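Local coordinates for protein tyrosine recombinase XerH (Helicobacter pylori, PDB 5JJV) that cuts and rejoins DNA at specific recombination sites as a tyrosine recombinase and takes part in chromosome segregation, at residues D11-L16 with E85-A90; N47-A52 with E59-K64; A77-K82 with K127-A132; I105-L110 with N155-N160. All coordinates share one frame; numbering follows the deposited sequence.

Interaction 1 (D11-L16 with E85-A90)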
# COMPACT_ATOMS: atom_id res chain seq x y z
N ASP B 11 -21.49 41.08 -1.42
CA ASP B 11 -21.80 40.37 -2.66
C ASP B 11 -21.29 38.94 -2.57
O ASP B 11 -20.08 38.70 -2.55
CB ASP B 11 -21.17 41.09 -3.86
CG ASP B 11 -21.75 40.63 -5.19
OD1 ASP B 11 -22.31 39.52 -5.25
OD2 ASP B 11 -21.64 41.39 -6.17
N PRO B 12 -22.21 37.97 -2.52
CA PRO B 12 -21.84 36.55 -2.44
C PRO B 12 -21.12 36.08 -3.70
O PRO B 12 -20.30 35.17 -3.64
CB PRO B 12 -23.18 35.84 -2.27
CG PRO B 12 -24.18 36.77 -2.87
CD PRO B 12 -23.67 38.15 -2.56
N THR B 13 -21.44 36.71 -4.83
CA THR B 13 -20.81 36.39 -6.10
C THR B 13 -19.33 36.77 -6.07
O THR B 13 -18.47 35.96 -6.42
CB THR B 13 -21.49 37.12 -7.27
OG1 THR B 13 -22.86 36.72 -7.34
CG2 THR B 13 -20.79 36.78 -8.58
N GLU B 14 -19.05 38.00 -5.65
CA GLU B 14 -17.68 38.47 -5.50
C GLU B 14 -16.94 37.64 -4.46
O GLU B 14 -15.74 37.36 -4.61
CB GLU B 14 -17.67 39.95 -5.09
CG GLU B 14 -18.11 40.91 -6.19
CD GLU B 14 -16.96 41.38 -7.06
OE1 GLU B 14 -15.79 41.11 -6.70
OE2 GLU B 14 -17.22 42.03 -8.09
N ASN B 15 -17.65 37.23 -3.41
CA ASN B 15 -17.06 36.45 -2.34
C ASN B 15 -16.74 35.03 -2.79
O ASN B 15 -15.70 34.47 -2.43
CB ASN B 15 -17.99 36.42 -1.13
CG ASN B 15 -17.23 36.35 0.19
OD1 ASN B 15 -17.47 37.14 1.10
ND2 ASN B 15 -16.31 35.40 0.29
N LEU B 16 -17.63 34.45 -3.58
CA LEU B 16 -17.39 33.13 -4.17
C LEU B 16 -16.20 33.21 -5.12
O LEU B 16 -15.36 32.31 -5.16
CB LEU B 16 -18.62 32.62 -4.90
CG LEU B 16 -18.41 31.37 -5.76
CD1 LEU B 16 -17.99 30.19 -4.89
CD2 LEU B 16 -19.66 31.03 -6.56
N GLU B 85 -19.95 31.41 -12.86
CA GLU B 85 -20.86 31.96 -13.85
C GLU B 85 -22.29 31.50 -13.55
O GLU B 85 -23.23 32.28 -13.64
CB GLU B 85 -20.46 31.54 -15.26
CG GLU B 85 -21.31 32.16 -16.36
CD GLU B 85 -20.96 31.63 -17.74
OE1 GLU B 85 -20.47 32.42 -18.57
OE2 GLU B 85 -21.18 30.43 -17.98
N TYR B 86 -22.42 30.23 -13.19
CA TYR B 86 -23.72 29.66 -12.84
C TYR B 86 -24.31 30.34 -11.62
O TYR B 86 -25.50 30.68 -11.60
CB TYR B 86 -23.58 28.15 -12.59
CG TYR B 86 -24.77 27.52 -11.90
CD1 TYR B 86 -25.91 27.18 -12.61
CD2 TYR B 86 -24.75 27.27 -10.53
CE1 TYR B 86 -27.00 26.60 -11.98
CE2 TYR B 86 -25.83 26.70 -9.90
CZ TYR B 86 -26.95 26.37 -10.62
OH TYR B 86 -28.03 25.80 -9.99
N PHE B 87 -23.49 30.54 -10.59
CA PHE B 87 -23.92 31.20 -9.37
C PHE B 87 -24.27 32.66 -9.63
O PHE B 87 -25.29 33.16 -9.16
CB PHE B 87 -22.83 31.10 -8.30
CG PHE B 87 -23.19 31.78 -7.00
CD1 PHE B 87 -23.92 31.11 -6.03
CD2 PHE B 87 -22.78 33.07 -6.74
CE1 PHE B 87 -24.25 31.72 -4.84
CE2 PHE B 87 -23.11 33.69 -5.55
CZ PHE B 87 -23.84 33.01 -4.59
N SER B 88 -23.41 33.35 -10.38
CA SER B 88 -23.61 34.76 -10.68
C SER B 88 -24.86 34.99 -11.51
O SER B 88 -25.64 35.90 -11.23
CB SER B 88 -22.39 35.33 -11.41
OG SER B 88 -22.52 36.72 -11.61
N LYS B 89 -25.05 34.16 -12.53
CA LYS B 89 -26.20 34.29 -13.42
C LYS B 89 -27.50 34.00 -12.68
O LYS B 89 -28.49 34.73 -12.84
CB LYS B 89 -26.06 33.35 -14.62
N ALA B 90 -27.50 32.95 -11.87
CA ALA B 90 -28.69 32.55 -11.13
C ALA B 90 -29.10 33.60 -10.10
O ALA B 90 -30.29 33.83 -9.88
CB ALA B 90 -28.47 31.21 -10.47
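Phe87 turns the edge of its ring to Pro12 and Thr13 in the first turn of helix 12-30, Leu16 touches it obliquely, and it accounts for the largest share of the 230 Å² buried here. The two short helical segments run nearly antiparallel (174°), their axes 9.7 Å apart.

With CG anti to its backbone N (chi1 179°), Phe87 reaches across so that Pro12 CB sits at the ring edge, in plane, 3.7 Å from Phe87 CZ. Leu16 CD2 reaches the root of the same side chain, 3.6 Å from Phe87 CB. Phe99 and Met109 also touch Phe87.

Thr13 N likewise lies at the ring edge, 3.5 Å from Phe87 CE2, while the methyl Thr13 CG2 meets Ser88 OG at 3.5 Å. This pair coincides with the closest backbone approach, 5.6 Å between the CA atoms of Thr13 and Ser88.

The polar bond is local to one segment: Asp11, the N-cap of helix 12-30, accepts from Thr13 N through OD1 at 3.0 Å, from 39° out of the carboxylate plane. Capping and packing therefore converge on Thr13 N. Between segments 11-16 and 85-90 the union rests on van der Waals contact centred on one aromatic ring, to which His84 adds a weak hydrogen bond with Thr13 O.

Interaction 2 (N47-A52 with E59-K64). With nucleotides of chain C.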
# COMPACT_ATOMS: atom_id res chain seq x y z
N ASN B 47 1.30 36.29 -7.69
CA ASN B 47 0.99 37.67 -7.32
C ASN B 47 -0.25 38.18 -8.03
O ASN B 47 -1.06 38.90 -7.44
CB ASN B 47 2.18 38.58 -7.63
CG ASN B 47 3.45 38.14 -6.92
OD1 ASN B 47 3.40 37.49 -5.88
ND2 ASN B 47 4.60 38.50 -7.48
N GLU B 48 -0.41 37.80 -9.29
CA GLU B 48 -1.54 38.26 -10.10
C GLU B 48 -2.85 37.61 -9.66
O GLU B 48 -3.92 38.15 -9.90
CB GLU B 48 -1.27 37.99 -11.58
CG GLU B 48 -0.21 38.89 -12.18
CD GLU B 48 0.28 38.41 -13.53
OE1 GLU B 48 -0.30 37.44 -14.07
OE2 GLU B 48 1.25 38.99 -14.06
N LEU B 49 -2.75 36.45 -9.00
CA LEU B 49 -3.93 35.79 -8.47
C LEU B 49 -4.43 36.48 -7.21
O LEU B 49 -5.61 36.39 -6.86
CB LEU B 49 -3.64 34.31 -8.19
CG LEU B 49 -3.65 33.40 -9.42
CD1 LEU B 49 -3.14 32.01 -9.09
CD2 LEU B 49 -5.03 33.33 -10.04
N ASN B 50 -3.52 37.17 -6.52
CA ASN B 50 -3.89 37.95 -5.34
C ASN B 50 -4.60 39.24 -5.71
O ASN B 50 -5.59 39.62 -5.08
CB ASN B 50 -2.65 38.26 -4.50
CG ASN B 50 -2.21 37.09 -3.64
OD1 ASN B 50 -3.04 36.32 -3.15
ND2 ASN B 50 -0.91 36.96 -3.45
N GLN B 51 -4.10 39.91 -6.74
CA GLN B 51 -4.66 41.18 -7.18
C GLN B 51 -5.91 40.98 -8.04
O GLN B 51 -6.59 41.95 -8.40
CB GLN B 51 -3.61 41.99 -7.95
N ALA B 52 -6.20 39.73 -8.36
CA ALA B 52 -7.36 39.40 -9.19
C ALA B 52 -8.66 39.52 -8.39
O ALA B 52 -8.75 39.04 -7.26
CB ALA B 52 -7.22 38.01 -9.77
N GLU B 59 -8.98 33.62 -15.20
CA GLU B 59 -8.82 32.79 -16.39
C GLU B 59 -7.52 33.09 -17.11
O GLU B 59 -6.78 32.18 -17.49
CB GLU B 59 -10.00 32.99 -17.34
CG GLU B 59 -9.83 32.31 -18.69
CD GLU B 59 -11.05 32.43 -19.57
OE1 GLU B 59 -12.16 32.11 -19.10
OE2 GLU B 59 -10.90 32.86 -20.74
N LYS B 60 -7.23 34.38 -17.28
CA LYS B 60 -6.02 34.81 -17.97
C LYS B 60 -4.76 34.35 -17.24
O LYS B 60 -3.80 33.89 -17.87
CB LYS B 60 -6.00 36.33 -18.13
N VAL B 61 -4.77 34.47 -15.92
CA VAL B 61 -3.61 34.11 -15.11
C VAL B 61 -3.39 32.60 -15.08
O VAL B 61 -2.26 32.12 -15.16
CB VAL B 61 -3.74 34.64 -13.67
CG1 VAL B 61 -2.60 34.14 -12.80
CG2 VAL B 61 -3.78 36.16 -13.66
N CYS B 62 -4.48 31.84 -14.97
CA CYS B 62 -4.39 30.38 -14.95
C CYS B 62 -3.97 29.83 -16.31
O CYS B 62 -3.24 28.84 -16.38
CB CYS B 62 -5.72 29.77 -14.52
SG CYS B 62 -6.07 29.93 -12.75
N LYS B 63 -4.42 30.47 -17.38
CA LYS B 63 -3.96 30.12 -18.72
C LYS B 63 -2.47 30.42 -18.85
O LYS B 63 -1.71 29.62 -19.39
CB LYS B 63 -4.75 30.89 -19.79
CG LYS B 63 -6.14 30.35 -20.05
CD LYS B 63 -6.83 31.15 -21.15
CE LYS B 63 -8.20 30.58 -21.48
NZ LYS B 63 -8.86 31.35 -22.57
N LYS B 64 -2.07 31.58 -18.34
CA LYS B 64 -0.67 31.98 -18.32
C LYS B 64 0.17 30.97 -17.56
O LYS B 64 1.30 30.66 -17.94
CB LYS B 64 -0.53 33.37 -17.69
CG LYS B 64 0.90 33.84 -17.48
CD LYS B 64 0.93 35.20 -16.80
CE LYS B 64 2.35 35.64 -16.50
NZ LYS B 64 2.39 36.98 -15.85
P DT C 7 -5.14 30.48 -24.35
OP1 DT C 7 -6.03 31.66 -24.36
OP2 DT C 7 -4.22 30.26 -23.21
O5' DT C 7 -6.04 29.18 -24.53
C5' DT C 7 -6.71 28.95 -25.77
C4' DT C 7 -7.47 27.64 -25.73
O4' DT C 7 -6.64 26.58 -26.24
C3' DT C 7 -7.92 27.20 -24.33
O3' DT C 7 -9.32 26.98 -24.32
C2' DT C 7 -7.14 25.91 -24.08
C1' DT C 7 -6.90 25.42 -25.49
N1 DT C 7 -5.73 24.50 -25.62
C2 DT C 7 -5.76 23.49 -26.55
O2 DT C 7 -6.70 23.31 -27.29
N3 DT C 7 -4.64 22.71 -26.58
C4 DT C 7 -3.51 22.82 -25.78
O4 DT C 7 -2.56 22.06 -25.89
C5 DT C 7 -3.55 23.90 -24.82
C7 DT C 7 -2.38 24.13 -23.91
C6 DT C 7 -4.64 24.68 -24.79
P DG C 8 -10.21 27.49 -23.09
OP1 DG C 8 -10.72 28.83 -23.44
OP2 DG C 8 -9.41 27.31 -21.85
O5' DG C 8 -11.43 26.46 -23.04
C5' DG C 8 -12.34 26.40 -24.12
C4' DG C 8 -12.69 24.96 -24.45
O4' DG C 8 -11.48 24.23 -24.78
C3' DG C 8 -13.37 24.18 -23.31
O3' DG C 8 -14.47 23.44 -23.82
C2' DG C 8 -12.25 23.27 -22.80
C1' DG C 8 -11.44 23.03 -24.06
N9 DG C 8 -10.04 22.71 -23.79
C8 DG C 8 -9.22 23.30 -22.86
N7 DG C 8 -8.01 22.81 -22.84
C5 DG C 8 -8.03 21.82 -23.82
C6 DG C 8 -7.01 20.95 -24.25
O6 DG C 8 -5.84 20.87 -23.84
N1 DG C 8 -7.45 20.11 -25.27
C2 DG C 8 -8.71 20.11 -25.80
N2 DG C 8 -8.95 19.22 -26.78
N3 DG C 8 -9.68 20.92 -25.40
C4 DG C 8 -9.27 21.75 -24.41
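Glu48 and Lys64 form the one salt bridge across this otherwise apolar contact, and its geometry is uneven. Lys64 NZ lies 2.9 Å from Glu48 OE2 but 3.3 Å from Glu48 OE1, and both hydrogen bonds are weak, which points to an electrostatic attachment more than a well-directed one. The lysine is fully extended, its CG anti to the backbone N (chi1 174°), and meets the extended glutamate at about a right angle. Glu44, on the same helix as Glu48, supplies a second carboxylate to Lys64 NZ, so the ammonium is shared between two acidic partners.

Val61 divides its two methyls between neighbouring residues. Its CG2 lies 3.7 Å from Glu48 CB, against the aliphatic base of the glutamate, whereas Val61 CG1 stands 3.6 Å from Leu49 CG. Leu49 CD2 extends the apolar layer toward Cys62 SG, a looser approach of 4.5 Å. From helix 12-30, Arg25 and Cys28 touch Leu49, and Leu24 touches Cys62.

The Lys63 side chain ends at the DNA instead. Glu59 OE2 holds its NZ at 3.1 Å in a salt bridge within the helix, and the same NZ makes weak hydrogen bonds to phosphate oxygens of DT7 and DG8 of chain C. Helix 55-68 thus presents adjacent lysines to different partners, one to helix 39-50 and one to the phosphate backbone. Such a helix, packed into a bundle on one side and touching phosphates on another, belongs to the all-helical core-binding domain of tyrosine recombinases.

Interaction 3 (A77-K82 with K127-A132). With nucleotides of chain C; nucleotides of chain D.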
# COMPACT_ATOMS: atom_id res chain seq x y z
N ALA B 77 -9.34 25.24 -13.05
CA ALA B 77 -9.73 26.61 -13.39
C ALA B 77 -11.11 26.70 -14.04
O ALA B 77 -12.04 27.26 -13.45
CB ALA B 77 -8.68 27.23 -14.31
N LEU B 78 -11.23 26.17 -15.25
CA LEU B 78 -12.46 26.30 -16.04
C LEU B 78 -13.74 25.79 -15.36
O LEU B 78 -14.76 26.48 -15.39
CB LEU B 78 -12.29 25.60 -17.39
CG LEU B 78 -13.42 25.82 -18.39
CD1 LEU B 78 -13.53 27.29 -18.75
CD2 LEU B 78 -13.22 24.98 -19.64
N PRO B 79 -13.70 24.59 -14.74
CA PRO B 79 -14.95 24.12 -14.11
C PRO B 79 -15.45 25.05 -13.00
O PRO B 79 -16.65 25.26 -12.88
CB PRO B 79 -14.56 22.76 -13.52
CG PRO B 79 -13.41 22.31 -14.35
CD PRO B 79 -12.65 23.56 -14.67
N LEU B 80 -14.53 25.60 -12.21
CA LEU B 80 -14.90 26.48 -11.11
C LEU B 80 -15.42 27.82 -11.61
O LEU B 80 -16.36 28.38 -11.05
CB LEU B 80 -13.72 26.70 -10.17
CG LEU B 80 -13.24 25.45 -9.43
CD1 LEU B 80 -12.14 25.81 -8.44
CD2 LEU B 80 -14.40 24.75 -8.73
N LEU B 81 -14.80 28.33 -12.67
CA LEU B 81 -15.23 29.59 -13.26
C LEU B 81 -16.60 29.45 -13.90
O LEU B 81 -17.38 30.41 -13.95
CB LEU B 81 -14.21 30.08 -14.30
CG LEU B 81 -12.85 30.52 -13.77
CD1 LEU B 81 -11.98 31.07 -14.89
CD2 LEU B 81 -13.01 31.56 -12.66
N LYS B 82 -16.90 28.25 -14.39
CA LYS B 82 -18.22 27.97 -14.96
C LYS B 82 -19.27 27.90 -13.86
O LYS B 82 -20.43 28.24 -14.08
CB LYS B 82 -18.20 26.68 -15.77
CG LYS B 82 -17.50 26.81 -17.12
CD LYS B 82 -17.70 25.57 -17.97
CE LYS B 82 -17.06 25.75 -19.34
NZ LYS B 82 -17.60 26.94 -20.05
N LYS B 127 -16.35 13.85 -14.52
CA LYS B 127 -15.62 13.45 -13.32
C LYS B 127 -14.63 14.54 -12.91
O LYS B 127 -14.41 14.78 -11.72
CB LYS B 127 -14.89 12.13 -13.55
N ASN B 128 -14.04 15.21 -13.90
CA ASN B 128 -13.09 16.28 -13.64
C ASN B 128 -13.76 17.49 -12.99
O ASN B 128 -13.22 18.07 -12.04
CB ASN B 128 -12.39 16.70 -14.93
CG ASN B 128 -11.53 15.60 -15.51
OD1 ASN B 128 -11.02 14.75 -14.78
ND2 ASN B 128 -11.35 15.62 -16.83
N TYR B 129 -14.92 17.87 -13.51
CA TYR B 129 -15.71 18.96 -12.94
C TYR B 129 -16.05 18.68 -11.48
O TYR B 129 -15.90 19.55 -10.62
CB TYR B 129 -16.99 19.18 -13.74
CG TYR B 129 -16.82 20.04 -14.97
CD1 TYR B 129 -15.87 19.73 -15.94
CD2 TYR B 129 -17.62 21.15 -15.17
CE1 TYR B 129 -15.72 20.51 -17.07
CE2 TYR B 129 -17.48 21.94 -16.30
CZ TYR B 129 -16.53 21.62 -17.24
OH TYR B 129 -16.38 22.41 -18.36
N ARG B 130 -16.49 17.45 -11.22
CA ARG B 130 -16.87 17.03 -9.87
C ARG B 130 -15.70 17.14 -8.89
O ARG B 130 -15.85 17.69 -7.81
CB ARG B 130 -17.41 15.60 -9.90
CG ARG B 130 -17.65 15.00 -8.53
CD ARG B 130 -18.10 13.55 -8.64
NE ARG B 130 -18.19 12.91 -7.33
CZ ARG B 130 -17.16 12.34 -6.71
NH1 ARG B 130 -15.96 12.33 -7.29
NH2 ARG B 130 -17.32 11.78 -5.52
N ILE B 131 -14.55 16.60 -9.29
CA ILE B 131 -13.36 16.62 -8.45
C ILE B 131 -12.94 18.06 -8.16
O ILE B 131 -12.52 18.38 -7.04
CB ILE B 131 -12.19 15.83 -9.10
CG1 ILE B 131 -12.16 14.39 -8.60
CG2 ILE B 131 -10.85 16.49 -8.81
CD1 ILE B 131 -13.36 13.56 -9.00
N ALA B 132 -13.07 18.92 -9.16
CA ALA B 132 -12.73 20.33 -9.01
C ALA B 132 -13.60 21.01 -7.96
O ALA B 132 -13.10 21.71 -7.07
CB ALA B 132 -12.85 21.05 -10.34
P DA C 11 -12.46 9.84 -23.23
OP1 DA C 11 -11.73 8.74 -23.89
OP2 DA C 11 -13.93 9.93 -23.38
O5' DA C 11 -12.10 9.81 -21.67
C5' DA C 11 -11.16 8.87 -21.16
C4' DA C 11 -9.73 9.31 -21.46
O4' DA C 11 -9.52 10.67 -20.99
C3' DA C 11 -8.65 8.45 -20.80
O3' DA C 11 -7.63 8.14 -21.74
C2' DA C 11 -8.12 9.33 -19.67
C1' DA C 11 -8.34 10.73 -20.23
N9 DA C 11 -8.50 11.75 -19.19
C8 DA C 11 -9.66 12.31 -18.75
N7 DA C 11 -9.50 13.20 -17.80
C5 DA C 11 -8.13 13.22 -17.60
C6 DA C 11 -7.31 13.95 -16.72
N6 DA C 11 -7.78 14.84 -15.84
N1 DA C 11 -5.98 13.73 -16.77
C2 DA C 11 -5.51 12.84 -17.65
N3 DA C 11 -6.18 12.09 -18.52
C4 DA C 11 -7.50 12.33 -18.45
P DA D 4 -13.55 10.32 -5.78
OP1 DA D 4 -14.64 11.09 -5.17
OP2 DA D 4 -13.12 10.61 -7.17
O5' DA D 4 -12.28 10.42 -4.82
C5' DA D 4 -12.39 10.05 -3.45
C4' DA D 4 -11.02 9.88 -2.81
O4' DA D 4 -10.40 8.67 -3.31
C3' DA D 4 -10.04 11.01 -3.10
O3' DA D 4 -9.22 11.24 -1.96
C2' DA D 4 -9.21 10.46 -4.26
C1' DA D 4 -9.18 8.97 -3.95
N9 DA D 4 -9.06 8.13 -5.13
C8 DA D 4 -9.35 8.47 -6.42
N7 DA D 4 -9.15 7.51 -7.29
C5 DA D 4 -8.70 6.46 -6.51
C6 DA D 4 -8.30 5.14 -6.82
N6 DA D 4 -8.31 4.65 -8.07
N1 DA D 4 -7.90 4.35 -5.81
C2 DA D 4 -7.89 4.84 -4.57
N3 DA D 4 -8.24 6.06 -4.15
C4 DA D 4 -8.63 6.82 -5.18
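Pro79 and Tyr129 form the centre of the crossing between helices 74-93 and 123-143, whose short-segment axes approach to 8.8 Å at a signed angle of -73°. Their CA atoms are 5.3 Å apart, the nearest such pair.

The CH-pi contact comes from Pro79 CB, which stands over one face of the Tyr129 ring, 3.9 Å from its centroid and 13° off the normal. Lys82 CD comes instead to the ring edge, 3.4 Å from Tyr129 OH.

Among aliphatic contacts, Pro79 CB also meets Ala132 CB at 4.0 Å, and Leu80 CD2 lies 4.3 Å from the same Ala132 CB.

Polar bonds lead away to DNA. Asn128 ND2 donates to N7 of DA11 of chain C at 3.2 Å, nearly straight at 168°, and its OD1 accepts a weak bond from N6 of that adenine. Arg130 NH1 and NH2 both donate to OP1 of DA4 of chain D, which lies at the guanidinium edge.

The chemistry divides by face: carbon contacts join helix 123-143 to helix 74-93, while the Asn128 amide is placed to read an adenine edge and the Arg130 guanidinium grips a phosphate on the other strand.

Interaction 4 (I105-L110 with N155-N160). With nucleotides of chain D.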
# COMPACT_ATOMS: atom_id res chain seq x y z
N ILE B 105 -25.04 27.18 -0.44
CA ILE B 105 -24.54 26.30 -1.49
C ILE B 105 -24.42 24.88 -0.95
O ILE B 105 -23.66 24.62 -0.02
CB ILE B 105 -23.17 26.76 -2.01
CG1 ILE B 105 -23.26 28.17 -2.60
CG2 ILE B 105 -22.64 25.78 -3.05
CD1 ILE B 105 -21.95 28.70 -3.14
N ASP B 106 -25.19 23.96 -1.52
CA ASP B 106 -25.20 22.58 -1.05
C ASP B 106 -25.05 21.57 -2.18
O ASP B 106 -24.69 21.92 -3.31
CB ASP B 106 -26.48 22.30 -0.26
CG ASP B 106 -27.72 22.82 -0.95
OD1 ASP B 106 -27.74 22.87 -2.20
OD2 ASP B 106 -28.69 23.18 -0.25
N GLU B 107 -25.33 20.31 -1.87
CA GLU B 107 -25.18 19.21 -2.82
C GLU B 107 -26.17 19.32 -3.97
O GLU B 107 -25.82 19.05 -5.12
CB GLU B 107 -25.35 17.87 -2.09
CG GLU B 107 -24.41 16.78 -2.56
CD GLU B 107 -24.64 15.47 -1.84
OE1 GLU B 107 -25.67 14.82 -2.10
OE2 GLU B 107 -23.79 15.10 -1.00
N VAL B 108 -27.40 19.70 -3.65
CA VAL B 108 -28.46 19.84 -4.64
C VAL B 108 -28.09 20.88 -5.69
O VAL B 108 -28.35 20.71 -6.88
CB VAL B 108 -29.80 20.24 -3.98
CG1 VAL B 108 -30.88 20.44 -5.03
CG2 VAL B 108 -30.22 19.18 -2.97
N MET B 109 -27.45 21.96 -5.24
CA MET B 109 -27.06 23.04 -6.13
C MET B 109 -25.92 22.64 -7.05
O MET B 109 -25.94 22.94 -8.25
CB MET B 109 -26.65 24.27 -5.31
CG MET B 109 -26.16 25.43 -6.15
SD MET B 109 -25.69 26.86 -5.17
CE MET B 109 -24.97 27.89 -6.44
N LEU B 110 -24.92 21.95 -6.50
CA LEU B 110 -23.79 21.48 -7.30
C LEU B 110 -24.22 20.43 -8.31
O LEU B 110 -23.65 20.33 -9.39
CB LEU B 110 -22.69 20.92 -6.39
CG LEU B 110 -22.01 21.90 -5.44
CD1 LEU B 110 -20.77 21.28 -4.82
CD2 LEU B 110 -21.66 23.19 -6.15
N ASN B 155 -18.98 20.34 4.13
CA ASN B 155 -18.92 18.88 4.11
C ASN B 155 -19.65 18.32 2.89
O ASN B 155 -20.49 17.44 3.01
CB ASN B 155 -19.50 18.29 5.40
CG ASN B 155 -19.02 16.88 5.67
OD1 ASN B 155 -18.68 16.13 4.75
ND2 ASN B 155 -18.99 16.50 6.94
N ILE B 156 -19.32 18.86 1.72
CA ILE B 156 -19.97 18.46 0.48
C ILE B 156 -19.31 17.22 -0.13
O ILE B 156 -18.12 17.23 -0.44
CB ILE B 156 -19.96 19.60 -0.56
CG1 ILE B 156 -20.82 20.76 -0.08
CG2 ILE B 156 -20.45 19.09 -1.91
CD1 ILE B 156 -20.91 21.91 -1.07
N THR B 157 -20.10 16.16 -0.29
CA THR B 157 -19.62 14.92 -0.88
C THR B 157 -20.52 14.48 -2.03
O THR B 157 -21.47 13.73 -1.82
CB THR B 157 -19.55 13.78 0.16
OG1 THR B 157 -20.85 13.52 0.68
CG2 THR B 157 -18.61 14.15 1.30
N LEU B 158 -20.22 14.96 -3.23
CA LEU B 158 -21.01 14.63 -4.41
C LEU B 158 -20.94 13.14 -4.73
O LEU B 158 -19.89 12.52 -4.60
CB LEU B 158 -20.54 15.45 -5.61
CG LEU B 158 -20.54 16.97 -5.45
CD1 LEU B 158 -19.95 17.64 -6.68
CD2 LEU B 158 -21.95 17.47 -5.18
N LYS B 159 -22.07 12.58 -5.15
CA LYS B 159 -22.13 11.17 -5.52
C LYS B 159 -21.32 10.90 -6.79
O LYS B 159 -21.02 11.82 -7.55
CB LYS B 159 -23.58 10.73 -5.72
N ASN B 160 -20.97 9.64 -7.00
CA ASN B 160 -20.19 9.25 -8.17
C ASN B 160 -20.93 9.50 -9.48
O ASN B 160 -22.16 9.48 -9.52
CB ASN B 160 -19.79 7.77 -8.08
CG ASN B 160 -18.74 7.51 -7.03
OD1 ASN B 160 -18.38 8.40 -6.26
ND2 ASN B 160 -18.24 6.28 -6.98
P DC D 3 -15.03 5.60 -10.48
OP1 DC D 3 -16.18 6.09 -11.28
OP2 DC D 3 -13.83 5.05 -11.16
O5' DC D 3 -14.55 6.76 -9.50
C5' DC D 3 -15.40 7.18 -8.44
C4' DC D 3 -14.74 6.95 -7.09
O4' DC D 3 -14.19 5.61 -7.04
C3' DC D 3 -13.58 7.89 -6.77
O3' DC D 3 -13.95 8.77 -5.72
C2' DC D 3 -12.43 6.96 -6.35
C1' DC D 3 -13.11 5.61 -6.16
N1 DC D 3 -12.23 4.45 -6.48
C2 DC D 3 -11.54 3.81 -5.46
O2 DC D 3 -11.66 4.21 -4.29
N3 DC D 3 -10.74 2.75 -5.77
C4 DC D 3 -10.64 2.35 -7.03
N4 DC D 3 -9.84 1.30 -7.29
C5 DC D 3 -11.34 3.00 -8.09
C6 DC D 3 -12.11 4.04 -7.77
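Glu107, Ile156 and Leu158 carry much of the 300 Å² buried between the start of helix 107-117 and the irregular segment 155-160, extended from Ile156 on, with Leu110 completing the apolar set.

Glu107 uses its aliphatic stem for contact: its CG lies 3.7 Å from Leu158 CD2, and the two side chains run alongside in opposite senses. Its carboxylate ends beside the loop backbone, where Glu107 OE2 and Thr157 O come within 2.8 Å. Both are acceptors, so the proximity is not a hydrogen bond. Lys142 of the second subunit forms a long, weak ion pair with this carboxylate oxygen and may offset some of the negative charge.

Ile156 faces the helix with both of its outer branches. CG2, anti to its backbone N, reaches Leu110 CD1 at 3.7 Å, and the Ile156 CD1 methyl approaches the same Leu110 CD1 at 3.8 Å. That methyl also borders the backbone at Ile105 and Asp106.

Leu158 adds its CD2, 3.7 Å from Leu110 CB as well as against Glu107. From helix 123-143, Leu134 touches Leu158, and Phe137 touches Leu110.

The helix start is set by Asp106, the N-cap, whose OD1 accepts from Met109 N at 3.2 Å with an N-H...O angle of 149°. Taken together, this is a capped helix start overlaid by an extended chain, consistent with the linker between the core-binding and catalytic domains in tyrosine recombinases.

In the fold
From the N terminus, interaction 1 closes a long, mostly helical loop by bringing the start of helix 12-30 to helix 74-93. Nested inside it, interaction 2 closes the short connection between the successive helices 39-50 and 55-68. Interaction 3 crosses interaction 1: it starts on the same helix 74-93 and ties it to helix 123-143. Interaction 4 opens after interaction 1 has closed and crosses interaction 3, bringing the chain beyond helix 123-143 back to helix 107-117. Direct contacts connect them: Phe87 with Met109, Cys62 with Ala77, and Arg130 with the backbone of Leu158. Together they join the helices of the DNA-binding N-terminal half to its outgoing segment.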